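Local coordinates for protein neutral ceramidase (Pseudomonas aeruginosa, PDB 2ZWS) that hydrolyses the N-acyl bond of ceramides to release sphingosine and a fatty acid, and also runs the reverse synthesis, as a zinc-dependent secreted enzyme, at residues 41-46 with 236-241; 57-62 with 91-96; 71-76 with 122-127; 392-397 with 442-447. One frame throughout, in Å; residues are numbered along the deposited sequence.

Contact 1: 41-46 with 236-241; sequences WARAFV and GFVAAF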
loop_
_atom_site.group_PDB
_atom_site.type_symbol
_atom_site.label_atom_id
_atom_site.label_comp_id
_atom_site.label_asym_id
_atom_site.label_seq_id
_atom_site.Cartn_x
_atom_site.Cartn_y
_atom_site.Cartn_z
ATOM N N TRP A 41 6.090 -1.910 4.860
ATOM C CA TRP A 41 7.344 -2.151 4.121
ATOM C C TRP A 41 7.189 -1.793 2.653
ATOM O O TRP A 41 6.061 -1.856 2.069
ATOM C CB TRP A 41 7.755 -3.641 4.213
ATOM C CG TRP A 41 7.905 -4.047 5.662
ATOM C CD1 TRP A 41 6.940 -4.564 6.486
ATOM C CD2 TRP A 41 9.097 -3.926 6.457
ATOM N NE1 TRP A 41 7.457 -4.767 7.754
ATOM C CE2 TRP A 41 8.777 -4.375 7.763
ATOM C CE3 TRP A 41 10.390 -3.471 6.194
ATOM C CZ2 TRP A 41 9.713 -4.389 8.792
ATOM C CZ3 TRP A 41 11.321 -3.485 7.217
ATOM C CH2 TRP A 41 10.979 -3.930 8.505
ATOM N N ALA A 42 8.308 -1.353 2.074
ATOM C CA ALA A 42 8.477 -1.307 0.631
ATOM C C ALA A 42 9.263 -2.557 0.237
ATOM O O ALA A 42 10.299 -2.860 0.831
ATOM C CB ALA A 42 9.264 -0.074 0.222
ATOM N N ARG A 43 8.758 -3.262 -0.761
ATOM C CA ARG A 43 9.393 -4.504 -1.247
ATOM C C ARG A 43 9.748 -4.257 -2.701
ATOM O O ARG A 43 8.858 -4.026 -3.536
ATOM C CB ARG A 43 8.395 -5.669 -1.116
ATOM C CG ARG A 43 8.205 -6.147 0.328
ATOM C CD ARG A 43 7.108 -7.215 0.461
ATOM N NE ARG A 43 7.019 -7.754 1.821
ATOM C CZ ARG A 43 6.258 -7.230 2.783
ATOM N NH1 ARG A 43 5.514 -6.162 2.517
ATOM N NH2 ARG A 43 6.231 -7.770 4.012
ATOM N N ALA A 44 11.038 -4.264 -2.997
ATOM C CA ALA A 44 11.561 -3.891 -4.316
ATOM C C ALA A 44 12.084 -5.091 -5.058
ATOM O O ALA A 44 12.781 -5.952 -4.464
ATOM C CB ALA A 44 12.685 -2.870 -4.175
ATOM N N PHE A 45 11.806 -5.109 -6.363
ATOM C CA PHE A 45 12.195 -6.235 -7.224
ATOM C C PHE A 45 12.890 -5.617 -8.413
ATOM O O PHE A 45 12.253 -4.995 -9.265
ATOM C CB PHE A 45 10.957 -7.010 -7.695
ATOM C CG PHE A 45 10.171 -7.606 -6.568
ATOM C CD1 PHE A 45 9.346 -6.799 -5.769
ATOM C CD2 PHE A 45 10.291 -8.968 -6.258
ATOM C CE1 PHE A 45 8.619 -7.351 -4.714
ATOM C CE2 PHE A 45 9.556 -9.528 -5.190
ATOM C CZ PHE A 45 8.723 -8.721 -4.433
ATOM N N VAL A 46 14.208 -5.759 -8.428
ATOM C CA VAL A 46 15.005 -5.280 -9.556
ATOM C C VAL A 46 15.183 -6.434 -10.513
ATOM O O VAL A 46 15.557 -7.525 -10.066
ATOM C CB VAL A 46 16.425 -4.801 -9.074
ATOM C CG1 VAL A 46 17.265 -4.403 -10.259
ATOM C CG2 VAL A 46 16.281 -3.617 -8.144
ATOM N N GLY A 236 16.918 -14.120 2.271
ATOM C CA GLY A 236 15.773 -13.366 2.785
ATOM C C GLY A 236 14.664 -13.308 1.736
ATOM O O GLY A 236 14.752 -12.578 0.731
ATOM N N PHE A 237 13.616 -14.084 1.983
ATOM C CA PHE A 237 12.501 -14.185 1.053
ATOM C C PHE A 237 11.757 -12.861 1.025
ATOM O O PHE A 237 11.534 -12.237 2.086
ATOM C CB PHE A 237 11.549 -15.275 1.508
ATOM C CG PHE A 237 10.634 -15.729 0.437
ATOM C CD1 PHE A 237 9.317 -15.264 0.345
ATOM C CD2 PHE A 237 11.096 -16.631 -0.516
ATOM C CE1 PHE A 237 8.479 -15.688 -0.695
ATOM C CE2 PHE A 237 10.268 -17.064 -1.528
ATOM C CZ PHE A 237 8.956 -16.606 -1.622
ATOM N N VAL A 238 11.383 -12.429 -0.186
ATOM C CA VAL A 238 10.506 -11.262 -0.329
ATOM C C VAL A 238 9.280 -11.654 -1.118
ATOM O O VAL A 238 9.375 -12.105 -2.268
ATOM C CB VAL A 238 11.226 -10.067 -0.985
ATOM C CG1 VAL A 238 10.283 -8.848 -1.091
ATOM C CG2 VAL A 238 12.505 -9.707 -0.182
ATOM N N ALA A 239 8.128 -11.481 -0.482
ATOM C CA ALA A 239 6.823 -11.760 -1.104
ATOM C C ALA A 239 5.983 -10.500 -1.101
ATOM O O ALA A 239 5.656 -9.972 -0.046
ATOM C CB ALA A 239 6.076 -12.826 -0.337
ATOM N N ALA A 240 5.657 -10.020 -2.292
ATOM C CA ALA A 240 4.737 -8.870 -2.436
ATOM C C ALA A 240 3.337 -9.373 -2.836
ATOM O O ALA A 240 3.198 -10.188 -3.727
ATOM C CB ALA A 240 5.256 -7.872 -3.486
ATOM N N PHE A 241 2.306 -8.848 -2.173
ATOM C CA PHE A 241 0.938 -9.047 -2.592
ATOM C C PHE A 241 0.420 -7.714 -3.100
ATOM O O PHE A 241 0.188 -6.772 -2.304
ATOM C CB PHE A 241 0.102 -9.622 -1.443
ATOM C CG PHE A 241 0.358 -11.073 -1.249
ATOM C CD1 PHE A 241 1.516 -11.475 -0.594
ATOM C CD2 PHE A 241 -0.507 -12.041 -1.772
ATOM C CE1 PHE A 241 1.826 -12.842 -0.442
ATOM C CE2 PHE A 241 -0.207 -13.410 -1.610
ATOM C CZ PHE A 241 0.965 -13.797 -0.974
#
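The ring of Phe45 meets segment 236-241 through its outer carbons, and both aliphatic partners come in obliquely: CE1 lies 3.6 Å from Ala240 CB, and CZ lies 3.7 Å from Val238 CG1. Phe187 meets the same ring elsewhere, with the two planes about 30° apart. The guanidinium of Arg43, the second flat group, is likewise approached obliquely, here by a carbonyl. Arg43 NE stands 3.2 Å from Ala239 O, but the angle is too poor for a hydrogen bond. NE forms a salt bridge with Glu228 instead, and NH1 forms one with Asp62. Glu228 also accepts from Ala239 N, while Ala239 O accepts from Ser224, which links the buried arginine to strand 238-242 at second hand.

What Arg43 offers directly is its stem. CG is anti to the carbonyl carbon (chi1 -74°) and the chain runs extended to NE; CG thereby rests 3.7 Å from Val238 CG1, with CD 3.2 Å from Ala239 O. Val238 CG1, anti to the backbone N, touches both Arg43 and Phe45, and the Val238 and Phe45 side chains run alongside each other, pointing opposite ways.

The strand axes approach to 7.6 Å and run 107° apart, so side chains rather than backbone bonds join them. Helix 120-138 packs on Ala42 and Ala44, whereas helix 218-231 packs on Ala239. This helix-strand-strand-helix layering, with two strands facing across a buried core, is consistent with the αββα sandwich of the DmpA/ArgJ clan.

Contact 2: 57-62 with 91-96; sequences VYVNTD and VMLAAT. With FMT (formic acid), chain E.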
loop_
_atom_site.group_PDB
_atom_site.type_symbol
_atom_site.label_atom_id
_atom_site.label_comp_id
_atom_site.label_asym_id
_atom_site.label_seq_id
_atom_site.Cartn_x
_atom_site.Cartn_y
_atom_site.Cartn_z
ATOM N N VAL A 57 12.784 -1.752 -12.187
ATOM C CA VAL A 57 12.496 -2.004 -10.774
ATOM C C VAL A 57 11.004 -1.760 -10.492
ATOM O O VAL A 57 10.415 -0.740 -10.899
ATOM C CB VAL A 57 13.460 -1.228 -9.811
ATOM C CG1 VAL A 57 13.364 0.282 -10.000
ATOM C CG2 VAL A 57 13.214 -1.634 -8.356
ATOM N N TYR A 58 10.414 -2.735 -9.805
ATOM C CA TYR A 58 9.036 -2.674 -9.343
ATOM C C TYR A 58 9.045 -2.691 -7.812
ATOM O O TYR A 58 9.748 -3.504 -7.205
ATOM C CB TYR A 58 8.258 -3.898 -9.876
ATOM C CG TYR A 58 6.904 -4.067 -9.267
ATOM C CD1 TYR A 58 6.713 -4.863 -8.130
ATOM C CD2 TYR A 58 5.813 -3.415 -9.821
ATOM C CE1 TYR A 58 5.463 -5.007 -7.544
ATOM C CE2 TYR A 58 4.530 -3.560 -9.265
ATOM C CZ TYR A 58 4.373 -4.347 -8.124
ATOM O OH TYR A 58 3.116 -4.479 -7.574
ATOM N N VAL A 59 8.362 -1.716 -7.206
ATOM C CA VAL A 59 8.279 -1.652 -5.748
ATOM C C VAL A 59 6.824 -1.695 -5.319
ATOM O O VAL A 59 6.012 -0.889 -5.802
ATOM C CB VAL A 59 8.976 -0.355 -5.157
ATOM C CG1 VAL A 59 8.975 -0.397 -3.649
ATOM C CG2 VAL A 59 10.423 -0.175 -5.691
ATOM N N ASN A 60 6.470 -2.656 -4.464
ATOM C CA ASN A 60 5.126 -2.650 -3.896
ATOM C C ASN A 60 5.206 -2.213 -2.425
ATOM O O ASN A 60 6.110 -2.630 -1.697
ATOM C CB ASN A 60 4.439 -4.031 -4.006
ATOM C CG ASN A 60 2.934 -3.958 -3.813
ATOM O OD1 ASN A 60 2.237 -3.138 -4.424
ATOM N ND2 ASN A 60 2.432 -4.857 -3.007
ATOM N N THR A 61 4.309 -1.312 -2.022
ATOM C CA THR A 61 4.380 -0.675 -0.717
ATOM C C THR A 61 3.128 -0.950 0.131
ATOM O O THR A 61 1.978 -0.962 -0.381
ATOM C CB THR A 61 4.546 0.871 -0.869
ATOM O OG1 THR A 61 3.388 1.427 -1.534
ATOM C CG2 THR A 61 5.868 1.219 -1.637
ATOM N N ASP A 62 3.353 -1.143 1.432
ATOM C CA ASP A 62 2.264 -1.318 2.390
ATOM C C ASP A 62 1.612 0.048 2.762
ATOM O O ASP A 62 1.681 0.483 3.920
ATOM C CB ASP A 62 2.773 -2.020 3.662
ATOM C CG ASP A 62 3.167 -3.480 3.454
ATOM O OD1 ASP A 62 2.438 -4.232 2.773
ATOM O OD2 ASP A 62 4.182 -3.905 4.055
ATOM N N VAL A 91 11.038 2.663 -13.311
ATOM C CA VAL A 91 10.729 2.505 -11.888
ATOM C C VAL A 91 9.205 2.537 -11.748
ATOM O O VAL A 91 8.577 3.546 -12.140
ATOM C CB VAL A 91 11.372 3.661 -11.029
ATOM C CG1 VAL A 91 10.894 3.547 -9.580
ATOM C CG2 VAL A 91 12.915 3.690 -11.121
ATOM N N MET A 92 8.621 1.472 -11.185
ATOM C CA MET A 92 7.169 1.435 -10.940
ATOM C C MET A 92 6.933 1.301 -9.450
ATOM O O MET A 92 7.474 0.409 -8.823
ATOM C CB MET A 92 6.497 0.255 -11.676
ATOM C CG MET A 92 4.985 0.238 -11.537
ATOM S SD MET A 92 4.199 -1.127 -12.426
ATOM C CE MET A 92 4.612 -0.722 -14.135
ATOM N N LEU A 93 6.091 2.185 -8.911
ATOM C CA LEU A 93 5.756 2.151 -7.483
ATOM C C LEU A 93 4.285 1.841 -7.352
ATOM O O LEU A 93 3.483 2.479 -8.018
ATOM C CB LEU A 93 6.039 3.522 -6.843
ATOM C CG LEU A 93 7.426 4.137 -7.024
ATOM C CD1 LEU A 93 7.485 5.465 -6.268
ATOM C CD2 LEU A 93 8.560 3.215 -6.547
ATOM N N ALA A 94 3.913 0.853 -6.550
ATOM C CA ALA A 94 2.513 0.491 -6.380
ATOM C C ALA A 94 2.216 0.284 -4.908
ATOM O O ALA A 94 3.131 0.172 -4.083
ATOM C CB ALA A 94 2.214 -0.740 -7.173
ATOM N N ALA A 95 0.936 0.289 -4.562
ATOM C CA ALA A 95 0.528 0.150 -3.167
ATOM C C ALA A 95 -0.479 -0.990 -2.991
ATOM O O ALA A 95 -1.260 -1.309 -3.913
ATOM C CB ALA A 95 -0.124 1.446 -2.739
ATOM N N THR A 96 -0.504 -1.526 -1.774
ATOM C CA THR A 96 -1.414 -2.614 -1.421
ATOM C C THR A 96 -2.833 -2.094 -1.089
ATOM O O THR A 96 -3.791 -2.894 -1.018
ATOM C CB THR A 96 -0.953 -3.325 -0.137
ATOM O OG1 THR A 96 -0.920 -2.355 0.932
ATOM C CG2 THR A 96 0.380 -4.042 -0.331
HETATM C C FMT E . 2.560 -6.929 0.067
HETATM O O1 FMT E . 2.237 -6.710 1.282
HETATM O O2 FMT E . 3.317 -6.288 -0.728
HETATM O O HOH W 1 -0.259 -3.049 -5.744
HETATM O O HOH W 2 -0.062 -3.569 3.141
#
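Ala94 O is gripped twice by Thr61: the backbone N donates at 2.8 Å and the hydroxyl OG1 at 2.9 Å, from opposite faces of the carbonyl plane. OG1 reaches it because it sits between the backbone N and the carbonyl carbon (chi1 63°). Further backbone bonds join the parallel strands, from Met92 N to Val57 O, Val59 N to Met92 O, Ala94 N to Val59 O and Thr96 N to Thr61 O.

Near the C-terminal ends of the strands, small molecules join in. Asn60 ND2 donates to formic acid O2 at 2.8 Å, while Asn60 OD1 has a water at 2.8 Å that also lies within bonding range of Ala95 O. A second water accepts a hydrogen bond from Thr96 OG1 and donates one to Asp62 OD1 at 2.6 Å; Asp62 OD2 is held by Trp41 N.

Packing differs on the two faces. Met92 SD lies in the plane of the Tyr58 ring at its edge, 3.8 Å from CD2, a Met-aromatic contact, and Tyr58 OH bonds to Asn439. On the other face Val57 CG1 meets Val91 CG2 at 3.6 Å, and Leu93 CD2 lies beside Val59.

Apolar pairs thus fill one end of this beta-alpha-beta unit, and polar groups collect where the strands finish. Asn60, an inferred substrate-binding residue, offers its N-H to an acid probably picked up in crystallisation, consistent with a polar pocket; Thr96 directly precedes the zinc ligand His97.

Contact 3: 71-76 with 122-127; sequences HLKVLA and TFNAIV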
loop_
_atom_site.group_PDB
_atom_site.type_symbol
_atom_site.label_atom_id
_atom_site.label_comp_id
_atom_site.label_asym_id
_atom_site.label_seq_id
_atom_site.Cartn_x
_atom_site.Cartn_y
_atom_site.Cartn_z
ATOM N N HIS A 71 6.080 9.647 -5.612
ATOM C CA HIS A 71 6.697 9.247 -6.881
ATOM C C HIS A 71 7.750 10.256 -7.339
ATOM O O HIS A 71 8.896 9.887 -7.643
ATOM C CB HIS A 71 5.572 9.097 -7.909
ATOM C CG HIS A 71 6.036 8.741 -9.279
ATOM N ND1 HIS A 71 5.869 9.593 -10.349
ATOM C CD2 HIS A 71 6.604 7.611 -9.777
ATOM C CE1 HIS A 71 6.338 9.018 -11.443
ATOM N NE2 HIS A 71 6.785 7.816 -11.123
ATOM N N LEU A 72 7.405 11.532 -7.312
ATOM C CA LEU A 72 8.319 12.575 -7.800
ATOM C C LEU A 72 9.590 12.656 -6.958
ATOM O O LEU A 72 10.667 12.814 -7.501
ATOM C CB LEU A 72 7.597 13.941 -7.839
ATOM C CG LEU A 72 6.453 14.029 -8.860
ATOM C CD1 LEU A 72 5.673 15.361 -8.707
ATOM C CD2 LEU A 72 6.949 13.851 -10.301
ATOM N N LYS A 73 9.447 12.554 -5.640
ATOM C CA LYS A 73 10.591 12.699 -4.747
ATOM C C LYS A 73 11.453 11.455 -4.808
ATOM O O LYS A 73 12.674 11.559 -4.794
ATOM C CB LYS A 73 10.150 13.008 -3.312
ATOM C CG LYS A 73 11.315 13.276 -2.343
ATOM C CD LYS A 73 12.102 14.564 -2.696
ATOM C CE LYS A 73 12.843 15.090 -1.487
ATOM N NZ LYS A 73 11.904 15.247 -0.328
ATOM N N VAL A 74 10.821 10.283 -4.874
ATOM C CA VAL A 74 11.607 9.057 -5.019
ATOM C C VAL A 74 12.447 9.125 -6.309
ATOM O O VAL A 74 13.642 8.800 -6.309
ATOM C CB VAL A 74 10.709 7.792 -4.985
ATOM C CG1 VAL A 74 11.454 6.552 -5.523
ATOM C CG2 VAL A 74 10.184 7.528 -3.558
ATOM N N LEU A 75 11.857 9.543 -7.417
ATOM C CA LEU A 75 12.611 9.623 -8.664
ATOM C C LEU A 75 13.772 10.600 -8.574
ATOM O O LEU A 75 14.865 10.314 -9.067
ATOM C CB LEU A 75 11.704 9.992 -9.832
ATOM C CG LEU A 75 10.829 8.845 -10.298
ATOM C CD1 LEU A 75 9.753 9.386 -11.222
ATOM C CD2 LEU A 75 11.673 7.769 -10.987
ATOM N N ALA A 76 13.538 11.763 -7.964
ATOM C CA ALA A 76 14.623 12.722 -7.798
ATOM C C ALA A 76 15.765 12.128 -6.984
ATOM O O ALA A 76 16.936 12.305 -7.333
ATOM C CB ALA A 76 14.098 14.002 -7.132
ATOM N N THR A 122 5.929 11.536 8.126
ATOM C CA THR A 122 5.435 10.306 7.514
ATOM C C THR A 122 5.791 10.274 6.022
ATOM O O THR A 122 6.320 9.238 5.507
ATOM C CB THR A 122 3.925 10.207 7.748
ATOM O OG1 THR A 122 3.684 9.950 9.140
ATOM C CG2 THR A 122 3.254 9.115 6.893
ATOM N N PHE A 123 5.582 11.404 5.348
ATOM C CA PHE A 123 5.993 11.514 3.934
ATOM C C PHE A 123 7.481 11.167 3.751
ATOM O O PHE A 123 7.856 10.331 2.914
ATOM C CB PHE A 123 5.675 12.923 3.392
ATOM C CG PHE A 123 6.209 13.173 2.010
ATOM C CD1 PHE A 123 7.472 13.778 1.835
ATOM C CD2 PHE A 123 5.462 12.825 0.873
ATOM C CE1 PHE A 123 7.985 14.002 0.544
ATOM C CE2 PHE A 123 5.985 13.038 -0.423
ATOM C CZ PHE A 123 7.234 13.630 -0.582
ATOM N N ASN A 124 8.317 11.801 4.550
ATOM C CA ASN A 124 9.745 11.592 4.405
ATOM C C ASN A 124 10.143 10.139 4.675
ATOM O O ASN A 124 11.046 9.615 4.002
ATOM C CB ASN A 124 10.538 12.509 5.343
ATOM C CG ASN A 124 10.498 13.995 4.962
ATOM O OD1 ASN A 124 10.810 14.870 5.810
ATOM N ND2 ASN A 124 10.220 14.293 3.724
ATOM N N ALA A 125 9.508 9.483 5.658
ATOM C CA ALA A 125 9.826 8.066 5.962
ATOM C C ALA A 125 9.480 7.163 4.785
ATOM O O ALA A 125 10.175 6.156 4.534
ATOM C CB ALA A 125 9.094 7.603 7.196
ATOM N N ILE A 126 8.369 7.497 4.115
ATOM C CA ILE A 126 7.904 6.709 2.970
ATOM C C ILE A 126 8.893 6.831 1.803
ATOM O O ILE A 126 9.376 5.820 1.256
ATOM C CB ILE A 126 6.470 7.084 2.581
ATOM C CG1 ILE A 126 5.509 6.639 3.693
ATOM C CG2 ILE A 126 6.086 6.519 1.219
ATOM C CD1 ILE A 126 4.102 7.228 3.569
ATOM N N VAL A 127 9.260 8.068 1.482
ATOM C CA VAL A 127 10.220 8.308 0.405
ATOM C C VAL A 127 11.533 7.607 0.713
ATOM O O VAL A 127 12.100 6.872 -0.108
ATOM C CB VAL A 127 10.475 9.810 0.197
ATOM C CG1 VAL A 127 11.679 10.060 -0.757
ATOM C CG2 VAL A 127 9.178 10.470 -0.327
#
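Lys73 leaves its helix with CB set between two groups of the 122-127 helix, 4.0 Å from Phe123 CZ and equally far from Val127 CG2. CG, anti to the backbone N (chi1 -176°), moves on to the valine and lies 3.6 Å from Val127 CG1, the two side chains crossing at about a right angle. The chain then bends at chi2 (66°), and neither CD nor CE comes within contact distance of 122-127. The amine, in one of two deposited conformations and so placed with some doubt, is 4.5 Å from Asn124 ND2, with Arg77 close by in its own helix.

Beneath the lysine, Val74 CG2 meets Val127 CG1 at 4.1 Å and lies close to the valine carbonyl. Val127 CG2 also sits over one face of the Phe123 ring, 3.7 Å above its plane and offset toward the rim, one turn along the same helix. Phe118 and His107 meet that ring as well.

The helix axes pass 10.1 Å apart at 48°. Contact between helices 68-81 and 120-138 is made here by valine methyls, lysine methylenes and the tip of the Phe123 ring, with the charged amine at the partly exposed margin; the like charge of Arg77 would probably disfavour its close approach.

Contact 4: 392-397 with 442-447; sequences VLPIQM and ANAYAS. With FMT (formic acid), chain D.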
loop_
_atom_site.group_PDB
_atom_site.type_symbol
_atom_site.label_atom_id
_atom_site.label_comp_id
_atom_site.label_asym_id
_atom_site.label_seq_id
_atom_site.Cartn_x
_atom_site.Cartn_y
_atom_site.Cartn_z
ATOM N N VAL A 392 -2.308 15.847 -13.791
ATOM C CA VAL A 392 -1.281 15.292 -14.681
ATOM C C VAL A 392 -0.936 13.940 -14.091
ATOM O O VAL A 392 -0.499 13.871 -12.940
ATOM C CB VAL A 392 -0.021 16.199 -14.757
ATOM C CG1 VAL A 392 1.128 15.485 -15.514
ATOM C CG2 VAL A 392 -0.376 17.575 -15.355
ATOM N N LEU A 393 -1.173 12.882 -14.854
ATOM C CA LEU A 393 -1.128 11.529 -14.284
ATOM C C LEU A 393 -0.176 10.610 -15.041
ATOM O O LEU A 393 -0.057 10.712 -16.264
ATOM C CB LEU A 393 -2.539 10.918 -14.257
ATOM C CG LEU A 393 -3.518 11.620 -13.289
ATOM C CD1 LEU A 393 -4.877 11.073 -13.516
ATOM C CD2 LEU A 393 -3.072 11.398 -11.848
ATOM N N PRO A 394 0.530 9.727 -14.309
ATOM C CA PRO A 394 1.487 8.832 -14.933
ATOM C C PRO A 394 0.783 7.616 -15.532
ATOM O O PRO A 394 -0.112 7.020 -14.891
ATOM C CB PRO A 394 2.363 8.392 -13.752
ATOM C CG PRO A 394 1.413 8.369 -12.561
ATOM C CD PRO A 394 0.436 9.529 -12.844
ATOM N N ILE A 395 1.211 7.262 -16.747
ATOM C CA ILE A 395 0.785 6.034 -17.396
ATOM C C ILE A 395 2.091 5.276 -17.696
ATOM O O ILE A 395 3.042 5.863 -18.237
ATOM C CB ILE A 395 0.041 6.338 -18.724
ATOM C CG1 ILE A 395 -1.236 7.207 -18.507
ATOM C CG2 ILE A 395 -0.253 5.040 -19.490
ATOM C CD1 ILE A 395 -2.252 6.542 -17.611
ATOM N N GLN A 396 2.150 3.987 -17.355
ATOM C CA GLN A 396 3.385 3.238 -17.456
ATOM C C GLN A 396 3.088 1.792 -17.798
ATOM O O GLN A 396 2.083 1.217 -17.328
ATOM C CB GLN A 396 4.101 3.295 -16.105
ATOM C CG GLN A 396 5.514 2.693 -16.151
ATOM C CD GLN A 396 6.194 2.825 -14.817
ATOM O OE1 GLN A 396 5.599 2.485 -13.802
ATOM N NE2 GLN A 396 7.440 3.342 -14.802
ATOM N N MET A 397 3.997 1.198 -18.574
ATOM C CA MET A 397 3.953 -0.231 -18.879
ATOM C C MET A 397 5.359 -0.789 -18.884
ATOM O O MET A 397 6.286 -0.152 -19.409
ATOM C CB MET A 397 3.330 -0.510 -20.249
ATOM C CG MET A 397 1.870 -0.147 -20.389
ATOM S SD MET A 397 1.198 -0.413 -22.045
ATOM C CE MET A 397 1.532 -2.164 -22.268
ATOM N N ALA A 442 -0.872 2.570 -8.778
ATOM C CA ALA A 442 0.561 2.744 -9.118
ATOM C C ALA A 442 0.920 4.184 -9.501
ATOM O O ALA A 442 0.204 4.822 -10.306
ATOM C CB ALA A 442 0.973 1.798 -10.255
ATOM N N ASN A 443 2.022 4.683 -8.921
ATOM C CA ASN A 443 2.681 5.934 -9.297
ATOM C C ASN A 443 1.975 7.246 -8.940
ATOM O O ASN A 443 2.654 8.266 -8.790
ATOM C CB ASN A 443 3.103 5.947 -10.773
ATOM C CG ASN A 443 4.061 4.817 -11.135
ATOM O OD1 ASN A 443 3.974 4.263 -12.253
ATOM N ND2 ASN A 443 4.996 4.513 -10.254
ATOM N N ALA A 444 0.647 7.233 -8.824
ATOM C CA ALA A 444 -0.116 8.380 -8.298
ATOM C C ALA A 444 -1.445 7.838 -7.835
ATOM O O ALA A 444 -1.701 6.629 -7.964
ATOM C CB ALA A 444 -0.303 9.462 -9.355
ATOM N N TYR A 445 -2.294 8.713 -7.314
ATOM C CA TYR A 445 -3.635 8.279 -6.937
ATOM C C TYR A 445 -4.648 9.303 -7.369
ATOM O O TYR A 445 -4.592 10.454 -6.957
ATOM C CB TYR A 445 -3.702 8.064 -5.428
ATOM C CG TYR A 445 -5.048 7.566 -5.000
ATOM C CD1 TYR A 445 -5.407 6.216 -5.137
ATOM C CD2 TYR A 445 -5.991 8.460 -4.496
ATOM C CE1 TYR A 445 -6.701 5.778 -4.763
ATOM C CE2 TYR A 445 -7.242 8.032 -4.093
ATOM C CZ TYR A 445 -7.608 6.697 -4.240
ATOM O OH TYR A 445 -8.850 6.278 -3.859
ATOM N N ALA A 446 -5.590 8.870 -8.207
ATOM C CA ALA A 446 -6.616 9.781 -8.734
ATOM C C ALA A 446 -7.986 9.113 -8.583
ATOM O O ALA A 446 -8.789 9.080 -9.525
ATOM C CB ALA A 446 -6.297 10.128 -10.189
ATOM N N SER A 447 -8.253 8.624 -7.377
ATOM C CA SER A 447 -9.557 8.094 -6.995
ATOM C C SER A 447 -10.003 6.897 -7.841
ATOM O O SER A 447 -9.228 6.025 -8.090
ATOM C CB SER A 447 -10.581 9.248 -6.932
ATOM O OG SER A 447 -10.195 10.151 -5.902
HETATM C C FMT D . -1.966 12.055 -5.722
HETATM O O1 FMT D . -1.318 11.245 -6.429
HETATM O O2 FMT D . -1.444 12.835 -4.894
#
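Tyr445 N donates to formic acid O1 at 2.9 Å in a nearly straight bond (162°), just beyond Ala444, whose CB packs 3.6 Å from Pro394 CD. Strand 392-400, an inner strand of a four-stranded mixed sheet, here packs against the loop 442-447 that leads to the zinc ligand Tyr448. The same formic acid, probably from the crystallisation liquor, is held by Gln68 N and Ser106 OG. Gln68, Ser106 and Tyr445 are all inferred substrate-binding residues, which is consistent with the small acid marking part of the pocket.

The proline ring packs on the loop, its CG 3.5 Å from Asn443 CB. Gln396 approaches Asn443 at about a right angle, and its NE2 reaches out of the contact to Val91 O.

Tyr445 points away from the strand, its CG anti to the backbone N (chi1 -178°). Its hydroxyl bonds to Glu411, another zinc ligand, and Ser447 N lies 3.5 Å above one face of its ring, toward the rim. Apolar backing on one side of the loop thus accompanies polar, site-facing groups on the other. At the far end both branches of Leu393 meet Ala446 CB, CD1 at 3.7 Å and CD2 at 3.8 Å, and CD2 also reaches Ala444 CB.

All four contacts belong to the N-terminal ceramidase region. Contacts 1 and 2 share a beta sheet, with strands 41-49 and 55-61 as neighbours and centres 9 Å apart. Contact 3 is centred 12 Å from contact 2, whose strands flank helix 68-81 in the chain, and Leu93 packs on that helix. Contact 4, also 12 Å from contact 2, comes last in sequence and brings a second beta sheet and its loop against strand 91-95. Contact 1 spans the longest stretch of chain and encloses contacts 2 and 3, whose segments alternate. Contact 2 touches each of the other three and lies near the inferred substrate pocket, its Ala95 side chain about 10 Å from the zinc.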